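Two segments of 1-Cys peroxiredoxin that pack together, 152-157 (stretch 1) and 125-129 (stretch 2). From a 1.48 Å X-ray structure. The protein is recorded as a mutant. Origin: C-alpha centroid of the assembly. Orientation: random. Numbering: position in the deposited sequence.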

# COMPACT_ATOMS: atom_id res chain seq x y z
N THR A 152 -7.66 15.45 1.36
CA THR A 152 -7.14 15.89 2.65
C THR A 152 -6.51 17.26 2.50
O THR A 152 -6.70 18.14 3.34
CB THR A 152 -6.10 14.92 3.22
OG1 THR A 152 -6.54 13.57 3.02
CG2 THR A 152 -5.88 15.16 4.71
N ILE A 153 -5.76 17.44 1.42
CA ILE A 153 -5.12 18.72 1.13
C ILE A 153 -6.16 19.79 0.83
O ILE A 153 -6.09 20.91 1.35
CB ILE A 153 -4.13 18.58 -0.04
CG1 ILE A 153 -2.91 17.74 0.37
CG2 ILE A 153 -3.70 19.96 -0.57
CD1 ILE A 153 -2.02 18.39 1.43
N LEU A 154 -7.14 19.45 0.00
CA LEU A 154 -8.22 20.38 -0.32
C LEU A 154 -8.91 20.89 0.94
O LEU A 154 -9.20 22.07 1.07
CB LEU A 154 -9.23 19.72 -1.26
CG LEU A 154 -10.41 20.59 -1.68
CD1 LEU A 154 -9.94 21.78 -2.51
CD2 LEU A 154 -11.43 19.76 -2.45
N ALA A 155 -9.15 19.99 1.89
CA ALA A 155 -9.83 20.35 3.12
C ALA A 155 -8.95 21.21 4.03
O ALA A 155 -9.45 22.01 4.81
CB ALA A 155 -10.30 19.12 3.85
N ALA A 156 -7.64 21.03 3.92
CA ALA A 156 -6.71 21.82 4.73
C ALA A 156 -6.72 23.27 4.28
O ALA A 156 -6.40 24.17 5.05
CB ALA A 156 -5.31 21.24 4.66
N LEU A 157 -7.09 23.49 3.02
CA LEU A 157 -7.18 24.83 2.49
C LEU A 157 -8.39 25.55 3.07
O LEU A 157 -8.58 26.74 2.84
CB LEU A 157 -7.26 24.80 0.96
CG LEU A 157 -6.05 24.22 0.23
CD1 LEU A 157 -6.38 23.96 -1.23
CD2 LEU A 157 -4.87 25.16 0.34
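Stretch 2 125-129: YAMII

Stretch 2 is an extended β-strand, residues 125-129, that lies alongside the helical residues 152-156, part of a helix that begins earlier in the chain. The two segments run in nearly the same direction: the angle between their N-to-C directions is 21°, with a signed crossing angle of -21°, and their axes approach to 9.3 Å. The backbones are in closest register at Ile153 and Ile128, whose CA atoms are 7.3 Å apart, a spacing that leaves room for one layer of interlocking aliphatic side chains.

The alternation of the strand decides which of its residues meet the helix. The CA-to-CB bonds of Ala126 and Ile128 point toward stretch 1, whereas that of Met127, between them, points away; Tyr125 and Ile129 make no contact. On the helix, Ile153 and Ala156, three positions apart and therefore on much the same face, direct CB toward the strand, while Leu154 and Ala155 direct theirs away.

The contact is held together by apolar packing, and no hydrogen bond crosses it. Ile153, with chi1 and chi2 both in the m well, reaches both inward-pointing residues of the strand: its CG1 lies 3.9 Å from CB of Ala126, and its CG2 lies 3.9 Å from CG1 of Ile128. The CD1 of Ile153 is near both partners, 3.9 Å from CB of Ala126 and 4.1 Å from CG1 of Ile128. Ile128, in the mt rotamer, reaches across to the helix with its terminal methyl. Its CD1 is 3.7 Å from CB of Ala156 and 3.8 Å from CD2 of Leu157. The CA-to-CB bond of Leu157 points sideways, but the end of its side chain comes nearer to the strand, which allows this last contact.

Side chains also touch backbone atoms. CD1 of Ile128 packs 3.8 Å from the carbonyl O of Ile153, and CD1 of Ile153 approaches C of Met127 at 4.3 Å, so that Met127 borders the interface through its main chain. Some backbone groups of stretch 1 bond within the segment: Ala156 N donates to Thr152 O at 3.1 Å and Leu157 N to Ile153 O at 3.2 Å, both in the i to i-4 pattern of an α-helix. Leu157 N also bonds to Leu154 O at 3.2 Å.

In all, the two stretches bury 227 Å², with Ile128 and Ile153 contributing the largest shares, 85 and 67 Å².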

# COMPACT_ATOMS: atom_id res chain seq x y z
N TYR A 125 4.00 11.53 0.46
CA TYR A 125 3.56 12.63 1.30
C TYR A 125 2.95 13.72 0.44
O TYR A 125 3.13 13.74 -0.79
CB TYR A 125 4.73 13.19 2.15
CG TYR A 125 5.83 13.86 1.33
CD1 TYR A 125 5.68 15.14 0.83
CD2 TYR A 125 7.01 13.18 1.03
CE1 TYR A 125 6.67 15.74 0.06
CE2 TYR A 125 8.01 13.78 0.27
CZ TYR A 125 7.82 15.05 -0.22
OH TYR A 125 8.81 15.63 -0.98
N ALA A 126 2.26 14.65 1.08
CA ALA A 126 1.78 15.83 0.39
C ALA A 126 1.91 17.02 1.31
O ALA A 126 1.75 16.90 2.53
CB ALA A 126 0.34 15.66 -0.07
N MET A 127 2.21 18.16 0.71
CA MET A 127 2.44 19.41 1.41
C MET A 127 1.63 20.55 0.83
O MET A 127 1.40 20.61 -0.39
CB MET A 127 3.90 19.85 1.31
CG MET A 127 4.92 19.03 2.00
SD MET A 127 6.49 19.79 1.52
CE MET A 127 7.57 18.80 2.55
N ILE A 128 1.25 21.49 1.70
CA ILE A 128 0.92 22.84 1.27
C ILE A 128 2.08 23.73 1.69
O ILE A 128 2.48 23.73 2.86
CB ILE A 128 -0.39 23.34 1.88
CG1 ILE A 128 -1.55 22.43 1.49
CG2 ILE A 128 -0.67 24.80 1.47
CD1 ILE A 128 -2.83 22.67 2.29
N ILE A 129 2.62 24.48 0.74
CA ILE A 129 3.80 25.32 0.96
C ILE A 129 3.44 26.76 0.64
O ILE A 129 3.00 27.05 -0.47
CB ILE A 129 4.97 24.87 0.08
CG1 ILE A 129 5.15 23.35 0.20
CG2 ILE A 129 6.24 25.61 0.47
CD1 ILE A 129 5.91 22.74 -0.94